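Local coordinates for archaeal Sm-like protein AF-Sm2 (Archaeoglobus fulgidus, PDB 1LJO), which probably binds RNA, as a member of the snRNP Sm family that assembles into a ring of six identical subunits, at residues K23-Q28 with A47-G52; R19-G24 with N68-Q73; M40-T45 with I62-N67; Q8-M13 with G31-V36. All coordinates share one frame; numbering follows the deposited sequence.

Contact 1: residues K23-Q28 with A47-G52; sequences KGEENQ and AMECKG. With ACY (acetic acid), chain C.
The amide of Asn27 and the carboxylate of Glu49, planes 23° apart, meet through ND2 and OE2 as their side chains cross obliquely, while the amide of Gln28 uses its two ends separately, OE1 on Gly52 and NE2 on a bound acetate. Asn27 ND2 gives a very short hydrogen bond, 2.4 Å, to Glu49 OE2. The acceptor lies close to the amide plane and uses its anti lone pair. Glu49 gets there on a fully extended chain, CG anti to its backbone N, and the same OE2 forms a salt bridge with Arg57, so an amide and a cation share one carboxylate oxygen. Asn27 OD1 presses against the aliphatic chain of Lys51, 2.9 Å from its CE. Asparagine suits this place because ND2 can donate to Glu49 while OD1 lies along Lys51. Glu25 OE2 stands 4.1 Å from Glu49 OE1, a repulsion that Arg57 probably offsets. The backbone pairs Gln28 with Cys50: Cys50 N points almost straight at Gln28 O, 2.7 Å away, whereas the return bond from Gln28 N to Cys50 O is bent (132°). A bend at chi2 (94°) swings the Gln28 amide toward Gly52, just beyond the end of strand 47-51, where OE1 accepts Gly52 N at 3.0 Å. Lys51 NZ and Gln28 NE2 both donate to acetate OXT, the acetate probably coming from the crystallisation liquor. This antiparallel pairing, made as the chain leaves the turn after strand 17-22, belongs to the strongly bent sheet of the Sm fold.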
loop_
_atom_site.group_PDB
_atom_site.type_symbol
_atom_site.label_atom_id
_atom_site.label_comp_id
_atom_site.label_asym_id
_atom_site.label_seq_id
_atom_site.Cartn_x
_atom_site.Cartn_y
_atom_site.Cartn_z
ATOM N N LYS A 23 -3.536 4.237 8.502
ATOM C CA LYS A 23 -4.332 3.275 7.756
ATOM C C LYS A 23 -4.577 1.996 8.557
ATOM O O LYS A 23 -5.694 1.476 8.583
ATOM C CB LYS A 23 -3.636 2.954 6.430
ATOM C CG LYS A 23 -4.427 2.059 5.502
ATOM C CD LYS A 23 -3.882 2.132 4.082
ATOM C CE LYS A 23 -2.407 1.765 4.022
ATOM N NZ LYS A 23 -1.836 1.961 2.662
ATOM N N GLY A 24 -3.538 1.495 9.219
ATOM C CA GLY A 24 -3.682 0.282 10.009
ATOM C C GLY A 24 -3.947 0.540 11.484
ATOM O O GLY A 24 -3.483 -0.210 12.347
ATOM N N GLU A 25 -4.700 1.598 11.771
ATOM C CA GLU A 25 -5.035 1.970 13.146
ATOM C C GLU A 25 -6.438 2.573 13.209
ATOM O O GLU A 25 -6.786 3.437 12.407
ATOM C CB GLU A 25 -4.010 2.974 13.676
ATOM C CG GLU A 25 -3.138 2.450 14.809
ATOM C CD GLU A 25 -3.796 2.595 16.169
ATOM O OE1 GLU A 25 -3.996 3.748 16.608
ATOM O OE2 GLU A 25 -4.116 1.564 16.798
ATOM N N GLU A 26 -7.243 2.119 14.165
ATOM C CA GLU A 26 -8.606 2.621 14.312
ATOM C C GLU A 26 -8.694 3.883 15.173
ATOM O O GLU A 26 -9.635 4.669 15.046
ATOM C CB GLU A 26 -9.503 1.516 14.883
ATOM C CG GLU A 26 -8.923 0.795 16.088
ATOM C CD GLU A 26 -9.621 -0.525 16.369
ATOM O OE1 GLU A 26 -9.619 -1.400 15.475
ATOM O OE2 GLU A 26 -10.169 -0.694 17.480
ATOM N N ASN A 27 -7.712 4.077 16.046
ATOM C CA ASN A 27 -7.676 5.255 16.908
ATOM C C ASN A 27 -6.584 6.183 16.391
ATOM O O ASN A 27 -5.622 5.720 15.783
ATOM C CB ASN A 27 -7.362 4.848 18.345
ATOM C CG ASN A 27 -8.334 3.824 18.881
ATOM O OD1 ASN A 27 -9.545 3.994 18.775
ATOM N ND2 ASN A 27 -7.809 2.755 19.464
ATOM N N GLN A 28 -6.726 7.483 16.635
ATOM C CA GLN A 28 -5.723 8.437 16.176
ATOM C C GLN A 28 -4.561 8.543 17.153
ATOM O O GLN A 28 -4.688 8.191 18.327
ATOM C CB GLN A 28 -6.333 9.831 15.996
ATOM C CG GLN A 28 -7.539 9.899 15.072
ATOM C CD GLN A 28 -8.854 9.799 15.828
ATOM O OE1 GLN A 28 -9.128 10.601 16.725
ATOM N NE2 GLN A 28 -9.675 8.817 15.467
ATOM N N ALA A 47 3.578 10.707 23.025
ATOM C CA ALA A 47 2.388 10.336 22.274
ATOM C C ALA A 47 1.330 9.556 23.039
ATOM O O ALA A 47 1.613 8.896 24.039
ATOM C CB ALA A 47 2.789 9.558 21.038
ATOM N N MET A 48 0.106 9.630 22.537
ATOM C CA MET A 48 -1.016 8.921 23.132
ATOM C C MET A 48 -1.980 8.495 22.036
ATOM O O MET A 48 -2.026 9.091 20.961
ATOM C CB MET A 48 -1.747 9.816 24.134
ATOM C CG MET A 48 -2.305 11.088 23.535
ATOM S SD MET A 48 -3.171 12.095 24.751
ATOM C CE MET A 48 -1.809 13.056 25.436
ATOM N N GLU A 49 -2.747 7.452 22.317
ATOM C CA GLU A 49 -3.729 6.958 21.372
ATOM C C GLU A 49 -5.026 7.634 21.805
ATOM O O GLU A 49 -5.382 7.596 22.985
ATOM C CB GLU A 49 -3.838 5.441 21.495
ATOM C CG GLU A 49 -4.583 4.758 20.379
ATOM C CD GLU A 49 -4.537 3.249 20.516
ATOM O OE1 GLU A 49 -3.425 2.696 20.645
ATOM O OE2 GLU A 49 -5.610 2.617 20.496
ATOM N N CYS A 50 -5.719 8.260 20.859
ATOM C CA CYS A 50 -6.955 8.958 21.168
ATOM C C CYS A 50 -8.084 8.639 20.195
ATOM O O CYS A 50 -7.861 8.138 19.096
ATOM C CB CYS A 50 -6.728 10.479 21.153
ATOM S SG CYS A 50 -5.471 11.121 22.294
ATOM N N LYS A 51 -9.300 8.931 20.637
ATOM C CA LYS A 51 -10.509 8.762 19.841
ATOM C C LYS A 51 -11.176 10.121 19.985
ATOM O O LYS A 51 -12.092 10.300 20.786
ATOM C CB LYS A 51 -11.410 7.674 20.426
ATOM C CG LYS A 51 -11.113 6.276 19.914
ATOM C CD LYS A 51 -12.095 5.272 20.499
ATOM C CE LYS A 51 -12.349 4.133 19.533
ATOM N NZ LYS A 51 -12.973 4.643 18.284
ATOM N N GLY A 52 -10.692 11.086 19.214
ATOM C CA GLY A 52 -11.225 12.428 19.317
ATOM C C GLY A 52 -10.524 13.039 20.511
ATOM O O GLY A 52 -9.297 12.968 20.614
HETATM C C ACY C . -13.104 7.862 16.388
HETATM O O ACY C . -14.386 7.674 16.241
HETATM O OXT ACY C . -12.193 6.971 16.495
HETATM C CH3 ACY C . -12.715 9.331 16.430
HETATM O O HOH W 1 -12.785 1.578 17.421
#

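Contact 2: residues R19-G24 with N68-Q73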
loop_
_atom_site.group_PDB
_atom_site.type_symbol
_atom_site.label_atom_id
_atom_site.label_comp_id
_atom_site.label_asym_id
_atom_site.label_seq_id
_atom_site.Cartn_x
_atom_site.Cartn_y
_atom_site.Cartn_z
ATOM N N ARG A 19 -2.042 15.530 15.274
ATOM C CA ARG A 19 -2.948 14.395 15.369
ATOM C C ARG A 19 -2.777 13.647 14.056
ATOM O O ARG A 19 -2.816 14.255 12.986
ATOM C CB ARG A 19 -4.401 14.871 15.528
ATOM C CG ARG A 19 -5.440 13.752 15.534
ATOM C CD ARG A 19 -6.852 14.301 15.752
ATOM N NE ARG A 19 -7.006 14.896 17.076
ATOM C CZ ARG A 19 -7.290 14.211 18.182
ATOM N NH1 ARG A 19 -7.463 12.898 18.129
ATOM N NH2 ARG A 19 -7.389 14.840 19.345
ATOM N N VAL A 20 -2.589 12.333 14.141
ATOM C CA VAL A 20 -2.370 11.505 12.956
ATOM C C VAL A 20 -3.313 10.321 12.825
ATOM O O VAL A 20 -3.532 9.588 13.786
ATOM C CB VAL A 20 -0.939 10.921 12.948
ATOM C CG1 VAL A 20 -0.695 10.147 11.650
ATOM C CG2 VAL A 20 0.075 12.030 13.125
ATOM N N GLU A 21 -3.865 10.135 11.630
ATOM C CA GLU A 21 -4.736 8.994 11.386
ATOM C C GLU A 21 -3.928 8.019 10.535
ATOM O O GLU A 21 -3.424 8.388 9.473
ATOM C CB GLU A 21 -6.003 9.417 10.643
ATOM C CG GLU A 21 -6.845 8.238 10.185
ATOM C CD GLU A 21 -8.190 8.661 9.636
ATOM O OE1 GLU A 21 -8.225 9.561 8.770
ATOM O OE2 GLU A 21 -9.213 8.087 10.070
ATOM N N MET A 22 -3.794 6.785 11.015
ATOM C CA MET A 22 -3.036 5.757 10.308
ATOM C C MET A 22 -3.969 4.764 9.639
ATOM O O MET A 22 -5.048 4.463 10.155
ATOM C CB MET A 22 -2.123 4.993 11.275
ATOM C CG MET A 22 -1.093 5.834 12.001
ATOM S SD MET A 22 0.111 6.596 10.889
ATOM C CE MET A 22 1.085 5.167 10.398
ATOM N N LYS A 23 -3.536 4.237 8.502
ATOM C CA LYS A 23 -4.332 3.275 7.756
ATOM C C LYS A 23 -4.577 1.996 8.557
ATOM O O LYS A 23 -5.694 1.476 8.583
ATOM C CB LYS A 23 -3.636 2.954 6.430
ATOM C CG LYS A 23 -4.427 2.059 5.502
ATOM C CD LYS A 23 -3.882 2.132 4.082
ATOM C CE LYS A 23 -2.407 1.765 4.022
ATOM N NZ LYS A 23 -1.836 1.961 2.662
ATOM N N GLY A 24 -3.538 1.495 9.219
ATOM C CA GLY A 24 -3.682 0.282 10.009
ATOM C C GLY A 24 -3.947 0.540 11.484
ATOM O O GLY A 24 -3.483 -0.210 12.347
ATOM N N ASN A 68 1.844 4.558 5.589
ATOM C CA ASN A 68 0.614 4.149 6.266
ATOM C C ASN A 68 -0.054 5.311 6.989
ATOM O O ASN A 68 -1.068 5.150 7.688
ATOM C CB ASN A 68 0.881 2.970 7.202
ATOM C CG ASN A 68 1.113 1.685 6.426
ATOM O OD1 ASN A 68 0.391 1.400 5.473
ATOM N ND2 ASN A 68 2.115 0.914 6.818
ATOM N N VAL A 69 0.515 6.496 6.799
ATOM C CA VAL A 69 -0.054 7.713 7.368
ATOM C C VAL A 69 -1.174 8.100 6.411
ATOM O O VAL A 69 -0.989 8.065 5.194
ATOM C CB VAL A 69 0.965 8.877 7.393
ATOM C CG1 VAL A 69 0.247 10.188 7.697
ATOM C CG2 VAL A 69 2.035 8.617 8.449
ATOM N N VAL A 70 -2.338 8.445 6.948
ATOM C CA VAL A 70 -3.455 8.848 6.101
ATOM C C VAL A 70 -3.628 10.362 6.120
ATOM O O VAL A 70 -3.639 11.018 5.072
ATOM C CB VAL A 70 -4.787 8.194 6.563
ATOM C CG1 VAL A 70 -5.954 8.741 5.737
ATOM C CG2 VAL A 70 -4.698 6.674 6.410
ATOM N N LEU A 71 -3.730 10.915 7.320
ATOM C CA LEU A 71 -3.946 12.343 7.487
ATOM C C LEU A 71 -3.181 12.889 8.691
ATOM O O LEU A 71 -3.080 12.226 9.722
ATOM C CB LEU A 71 -5.456 12.591 7.645
ATOM C CG LEU A 71 -6.033 13.992 7.884
ATOM C CD1 LEU A 71 -7.552 13.955 7.665
ATOM C CD2 LEU A 71 -5.718 14.456 9.296
ATOM N N ILE A 72 -2.641 14.097 8.546
ATOM C CA ILE A 72 -1.904 14.760 9.621
ATOM C C ILE A 72 -2.578 16.102 9.852
ATOM O O ILE A 72 -2.853 16.833 8.908
ATOM C CB ILE A 72 -0.428 15.022 9.245
ATOM C CG1 ILE A 72 0.279 13.703 8.936
ATOM C CG2 ILE A 72 0.280 15.750 10.400
ATOM C CD1 ILE A 72 1.740 13.878 8.508
ATOM N N GLN A 73 -2.846 16.422 11.110
ATOM C CA GLN A 73 -3.513 17.670 11.444
ATOM C C GLN A 73 -2.861 18.346 12.638
ATOM O O GLN A 73 -2.690 17.729 13.687
ATOM C CB GLN A 73 -4.990 17.394 11.763
ATOM C CG GLN A 73 -5.742 18.574 12.365
ATOM C CD GLN A 73 -7.128 18.197 12.858
ATOM O OE1 GLN A 73 -7.291 17.241 13.618
ATOM N NE2 GLN A 73 -8.136 18.951 12.433
#
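Met22 leaves its strand with CG anti to the carbonyl carbon and then curls at both further torsions (chi2 -64°, chi3 -72°), so that its tip folds back over the partner strand. Its CB lies 3.7 Å from Asn68 O. SD settles 3.7 Å from Val69 CG2, and CE ends against the Asn68 carbonyl, 3.5 Å from that O. A flexible, unbranched thioether suits a place where the chain must double back, and here it shares the buried face with Val20, Val69 and Ile72. The side chains of Val20 and Val69 cross at about a right angle, CG1 to CG1 4.1 Å, compact branched groups packing on that face. The two strands run antiparallel, Arg19 N donating to Gln73 O and Gln73 N to Arg19 O. At Glu21 the register slips by one residue in a classic beta bulge: Glu21 O accepts Val70 N at 2.7 Å and, more weakly, Leu71 N. These are the first and last strands of the Sm sheet, which curls until the two lie side by side. On the other face, Arg19 and Gln73 run side by side with guanidinium and amide planes 81° apart, and Gln73 NE2 bonds to Leu59 O of a neighbouring subunit. Lys23 N donates to Asn68 O at 2.8 Å. Lys23 CE lies 3.2 Å from Asn68 OD1 of the same chain, but NZ bonds to Asn68 OD1 of the same neighbouring subunit, into which Leu71 and Ile72 continue the sheet. Asn68 ND2 reaches Val69 O of a second neighbouring subunit.

Contact 3: residues M40-T45 with I62-N67; sequences MNLYLT and IVLRGN
Asn41 OD1 is gripped by two N-H groups, strongly by Gly66 N at 2.8 Å and weakly by Arg65 NH1. The Gly66 bond is nearly straight (170°) and falls on a lone pair in the plane of the amide carbonyl. The Arg65 bond is weak and bent; its guanidinium lies 65° from the amide plane. Gly66 suits its place because a beta carbon there would stand about 3.0 Å from Met40 C, so the two backbones can close up on each other. Arg65 turns at chi2 (67°) to run alongside Asn41, and Asn67 OD1 sits over one face of its guanidinium. An asparagine in the loop before strand 42-44 and an Arg-Gly pair after strand 62-64 are hallmarks of the Sm1 and Sm2 motifs, and in relatives this region contacts RNA bases; AF-Sm2 may do likewise. Behind the loops, the strands pair antiparallel: Leu64 N bonds Leu42 O at 2.7 Å and Leu44 N bonds Ile62 O at 3.0 Å. Leucines and isoleucine fill the buried face, Leu44 CD1 meeting Leu64 CD1 at 4.0 Å. On the other face the Tyr43 ring turns its edge to Ile62 O, with CD1 3.4 Å from that oxygen. Farther out, Asp37 OD2 takes Asn41 ND2 and so fixes which way the amide faces, while Val63 and Leu64 extend the sheet into a neighbouring subunit.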
loop_
_atom_site.group_PDB
_atom_site.type_symbol
_atom_site.label_atom_id
_atom_site.label_comp_id
_atom_site.label_asym_id
_atom_site.label_seq_id
_atom_site.Cartn_x
_atom_site.Cartn_y
_atom_site.Cartn_z
ATOM N N MET A 40 7.579 11.028 4.725
ATOM C CA MET A 40 6.598 11.312 5.764
ATOM C C MET A 40 6.565 10.311 6.918
ATOM O O MET A 40 5.520 10.098 7.544
ATOM C CB MET A 40 5.201 11.490 5.155
ATOM C CG MET A 40 5.028 12.878 4.532
ATOM S SD MET A 40 3.361 13.275 3.966
ATOM C CE MET A 40 2.463 13.021 5.422
ATOM N N ASN A 41 7.704 9.675 7.183
ATOM C CA ASN A 41 7.785 8.793 8.339
ATOM C C ASN A 41 7.718 9.828 9.456
ATOM O O ASN A 41 8.205 10.943 9.282
ATOM C CB ASN A 41 9.127 8.063 8.396
ATOM C CG ASN A 41 9.255 7.006 7.323
ATOM O OD1 ASN A 41 8.336 6.216 7.113
ATOM N ND2 ASN A 41 10.396 6.984 6.638
ATOM N N LEU A 42 7.110 9.485 10.585
ATOM C CA LEU A 42 6.993 10.441 11.675
ATOM C C LEU A 42 7.514 9.889 12.994
ATOM O O LEU A 42 7.301 8.722 13.323
ATOM C CB LEU A 42 5.524 10.848 11.868
ATOM C CG LEU A 42 4.716 11.291 10.645
ATOM C CD1 LEU A 42 3.255 11.447 11.043
ATOM C CD2 LEU A 42 5.273 12.595 10.083
ATOM N N TYR A 43 8.199 10.742 13.747
ATOM C CA TYR A 43 8.699 10.367 15.057
ATOM C C TYR A 43 8.029 11.293 16.064
ATOM O O TYR A 43 8.283 12.498 16.085
ATOM C CB TYR A 43 10.225 10.495 15.134
ATOM C CG TYR A 43 10.788 10.350 16.538
ATOM C CD1 TYR A 43 10.215 9.472 17.459
ATOM C CD2 TYR A 43 11.898 11.089 16.944
ATOM C CE1 TYR A 43 10.728 9.336 18.746
ATOM C CE2 TYR A 43 12.419 10.961 18.229
ATOM C CZ TYR A 43 11.827 10.085 19.125
ATOM O OH TYR A 43 12.316 9.974 20.408
ATOM N N LEU A 44 7.151 10.715 16.876
ATOM C CA LEU A 44 6.422 11.465 17.891
ATOM C C LEU A 44 6.919 11.095 19.278
ATOM O O LEU A 44 7.334 9.961 19.512
ATOM C CB LEU A 44 4.924 11.148 17.820
ATOM C CG LEU A 44 4.178 11.384 16.506
ATOM C CD1 LEU A 44 2.695 11.094 16.707
ATOM C CD2 LEU A 44 4.381 12.818 16.056
ATOM N N THR A 45 6.881 12.056 20.190
ATOM C CA THR A 45 7.280 11.817 21.568
ATOM C C THR A 45 6.091 12.230 22.422
ATOM O O THR A 45 5.243 13.001 21.965
ATOM C CB THR A 45 8.509 12.651 21.974
ATOM O OG1 THR A 45 8.241 14.039 21.751
ATOM C CG2 THR A 45 9.743 12.222 21.161
ATOM N N ILE A 62 7.124 6.981 19.708
ATOM C CA ILE A 62 6.695 6.061 18.651
ATOM C C ILE A 62 7.119 6.568 17.282
ATOM O O ILE A 62 7.258 7.767 17.070
ATOM C CB ILE A 62 5.158 5.869 18.605
ATOM C CG1 ILE A 62 4.471 7.222 18.406
ATOM C CG2 ILE A 62 4.664 5.186 19.879
ATOM C CD1 ILE A 62 2.971 7.115 18.183
ATOM N N VAL A 63 7.317 5.640 16.357
ATOM C CA VAL A 63 7.687 5.982 14.993
ATOM C C VAL A 63 6.573 5.479 14.082
ATOM O O VAL A 63 6.216 4.298 14.120
ATOM C CB VAL A 63 9.019 5.316 14.590
ATOM C CG1 VAL A 63 9.253 5.478 13.097
ATOM C CG2 VAL A 63 10.167 5.931 15.391
ATOM N N LEU A 64 6.017 6.378 13.275
ATOM C CA LEU A 64 4.938 6.018 12.357
ATOM C C LEU A 64 5.477 5.881 10.932
ATOM O O LEU A 64 6.219 6.741 10.454
ATOM C CB LEU A 64 3.832 7.080 12.409
ATOM C CG LEU A 64 3.257 7.360 13.809
ATOM C CD1 LEU A 64 2.163 8.426 13.731
ATOM C CD2 LEU A 64 2.703 6.077 14.397
ATOM N N ARG A 65 5.111 4.791 10.261
ATOM C CA ARG A 65 5.565 4.546 8.895
ATOM C C ARG A 65 4.818 5.460 7.925
ATOM O O ARG A 65 3.595 5.439 7.862
ATOM C CB ARG A 65 5.329 3.084 8.519
ATOM C CG ARG A 65 5.874 2.687 7.165
ATOM C CD ARG A 65 7.394 2.743 7.153
ATOM N NE ARG A 65 7.943 2.267 5.888
ATOM C CZ ARG A 65 8.115 3.023 4.809
ATOM N NH1 ARG A 65 7.782 4.308 4.836
ATOM N NH2 ARG A 65 8.625 2.491 3.705
ATOM N N GLY A 66 5.575 6.247 7.167
ATOM C CA GLY A 66 4.990 7.185 6.224
ATOM C C GLY A 66 3.948 6.692 5.232
ATOM O O GLY A 66 2.924 7.351 5.037
ATOM N N ASN A 67 4.170 5.550 4.595
ATOM C CA ASN A 67 3.179 5.110 3.623
ATOM C C ASN A 67 1.881 4.635 4.262
ATOM O O ASN A 67 0.924 4.341 3.559
ATOM C CB ASN A 67 3.737 4.029 2.694
ATOM C CG ASN A 67 4.112 2.776 3.422
ATOM O OD1 ASN A 67 5.113 2.736 4.133
ATOM N ND2 ASN A 67 3.304 1.734 3.254
#

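Contact 4: residues Q8-M13 with G31-V36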
loop_
_atom_site.group_PDB
_atom_site.type_symbol
_atom_site.label_atom_id
_atom_site.label_comp_id
_atom_site.label_asym_id
_atom_site.label_seq_id
_atom_site.Cartn_x
_atom_site.Cartn_y
_atom_site.Cartn_z
ATOM N N GLN A 8 6.762 20.729 3.134
ATOM C CA GLN A 8 7.104 21.993 3.787
ATOM C C GLN A 8 6.167 22.193 4.975
ATOM O O GLN A 8 6.587 22.600 6.059
ATOM C CB GLN A 8 6.934 23.184 2.828
ATOM C CG GLN A 8 7.893 23.228 1.645
ATOM C CD GLN A 8 7.777 24.525 0.844
ATOM O OE1 GLN A 8 6.709 24.863 0.327
ATOM N NE2 GLN A 8 8.883 25.252 0.737
ATOM N N MET A 9 4.888 21.912 4.755
ATOM C CA MET A 9 3.891 22.066 5.804
ATOM C C MET A 9 4.184 21.131 6.977
ATOM O O MET A 9 4.198 21.561 8.129
ATOM C CB MET A 9 2.488 21.792 5.242
ATOM C CG MET A 9 1.357 22.015 6.239
ATOM S SD MET A 9 1.383 23.679 6.966
ATOM C CE MET A 9 0.317 23.443 8.374
ATOM N N VAL A 10 4.439 19.859 6.686
ATOM C CA VAL A 10 4.716 18.894 7.748
ATOM C C VAL A 10 5.953 19.270 8.557
ATOM O O VAL A 10 5.962 19.133 9.780
ATOM C CB VAL A 10 4.893 17.459 7.187
ATOM C CG1 VAL A 10 5.221 16.489 8.320
ATOM C CG2 VAL A 10 3.621 17.017 6.472
ATOM N N LYS A 11 6.994 19.749 7.882
ATOM C CA LYS A 11 8.206 20.126 8.594
ATOM C C LYS A 11 7.940 21.305 9.527
ATOM O O LYS A 11 8.533 21.397 10.595
ATOM C CB LYS A 11 9.335 20.469 7.610
ATOM C CG LYS A 11 10.688 20.669 8.288
ATOM C CD LYS A 11 11.837 20.756 7.285
ATOM C CE LYS A 11 11.738 21.994 6.405
ATOM N NZ LYS A 11 11.821 23.255 7.197
ATOM N N SER A 12 7.033 22.194 9.132
ATOM C CA SER A 12 6.704 23.346 9.962
ATOM C C SER A 12 5.995 22.917 11.249
ATOM O O SER A 12 5.905 23.691 12.195
ATOM C CB SER A 12 5.811 24.328 9.194
ATOM O OG SER A 12 4.489 23.840 9.060
ATOM N N MET A 13 5.500 21.682 11.277
ATOM C CA MET A 13 4.807 21.158 12.456
ATOM C C MET A 13 5.767 20.567 13.489
ATOM O O MET A 13 5.346 20.175 14.579
ATOM C CB MET A 13 3.798 20.080 12.048
ATOM C CG MET A 13 2.569 20.583 11.311
ATOM S SD MET A 13 1.477 19.208 10.828
ATOM C CE MET A 13 1.635 19.264 9.060
ATOM N N GLY A 31 0.619 13.513 19.509
ATOM C CA GLY A 31 1.890 13.671 20.194
ATOM C C GLY A 31 2.730 14.786 19.610
ATOM O O GLY A 31 2.317 15.449 18.661
ATOM N N LYS A 32 3.908 14.999 20.182
ATOM C CA LYS A 32 4.799 16.045 19.705
ATOM C C LYS A 32 5.625 15.515 18.543
ATOM O O LYS A 32 6.270 14.462 18.648
ATOM C CB LYS A 32 5.733 16.507 20.827
ATOM C CG LYS A 32 6.683 17.640 20.424
ATOM C CD LYS A 32 7.753 17.846 21.488
ATOM C CE LYS A 32 8.760 18.903 21.070
ATOM N NZ LYS A 32 10.009 18.839 21.889
ATOM N N LEU A 33 5.601 16.245 17.432
ATOM C CA LEU A 33 6.359 15.838 16.259
ATOM C C LEU A 33 7.820 16.212 16.476
ATOM O O LEU A 33 8.179 17.387 16.444
ATOM C CB LEU A 33 5.822 16.525 14.996
ATOM C CG LEU A 33 6.546 16.152 13.694
ATOM C CD1 LEU A 33 6.466 14.655 13.464
ATOM C CD2 LEU A 33 5.925 16.911 12.527
ATOM N N GLU A 34 8.651 15.201 16.714
ATOM C CA GLU A 34 10.077 15.408 16.950
ATOM C C GLU A 34 10.908 15.252 15.689
ATOM O O GLU A 34 12.031 15.746 15.616
ATOM C CB GLU A 34 10.579 14.430 18.015
ATOM C CG GLU A 34 10.299 14.886 19.429
ATOM C CD GLU A 34 11.181 16.045 19.841
ATOM O OE1 GLU A 34 12.400 15.834 20.017
ATOM O OE2 GLU A 34 10.657 17.168 19.975
ATOM N N GLY A 35 10.360 14.559 14.697
ATOM C CA GLY A 35 11.092 14.367 13.460
ATOM C C GLY A 35 10.244 13.811 12.333
ATOM O O GLY A 35 9.265 13.103 12.567
ATOM N N VAL A 36 10.629 14.139 11.106
ATOM C CA VAL A 36 9.926 13.680 9.918
ATOM C C VAL A 36 10.907 13.663 8.744
ATOM O O VAL A 36 11.902 14.387 8.760
ATOM C CB VAL A 36 8.732 14.620 9.582
ATOM C CG1 VAL A 36 9.222 16.054 9.428
ATOM C CG2 VAL A 36 8.036 14.159 8.309
#
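Helix 8-12 runs roughly antiparallel to strand 31-36 (146° between their directions), the axes 9.0 Å apart at the closest; the gap is bridged mainly by side chains, with the carbonyls of Val10 and Met13 lying over Leu33. Val10 points directly at the strand. Its CG1, anti to the backbone N, lies 3.7 Å from Val36 CG2, and the two valines cross obliquely. Val36 places its other methyl, CG1, in the crowded position between N and the carbonyl carbon (chi1 56°), while CG2, anti to the backbone N, makes the closest approach. Leu33 reaches up toward the helix: its CD2 lies 3.5 Å from Val10 O and 3.8 Å from Met13 CB. The valines give compact methyl contact, and the branched end of Leu33 fits under the Val10 carbonyl and Met13 CB. This is the N-terminal helix of the Sm fold, stacked on the end of the curled sheet so that its inner side joins the hydrophobic core. Met13 carries its tip away from the strand toward Ile72 and Pro74 of strand 69-74. Ser12 turns its hydroxyl back, OG giving a very short 2.5 Å bond to Met9 O, a common way for a helical serine to satisfy its hydroxyl. The strand bends at Glu34 and Gly35, which both face Tyr43 in a classic beta bulge. Val10 and Met13 also pack on Val63 of a neighbouring subunit.

In the fold
Contacts 3 and 4 are buried and meet around strand 28-36, whose Glu34 and Gly35 exchange backbone bonds with Tyr43. Contact 3 pairs strands through hydrogen bonds, whereas contact 4 joins helix to strand mainly through apolar side chains, without hydrogen bonds between the two. Contact 2 has a buried face that meets both of them through Ile72, which touches Met40, Leu42 and Met13, and an outer face bearing Arg19, Glu21 and Gln73. Contact 1 is the most polar and lies nearer the surface, about 17 Å from contact 4 between centres; it shares Lys23 and Gly24 with contact 2. Contacts 2 and 3 supply the strand edges that link neighbouring subunits.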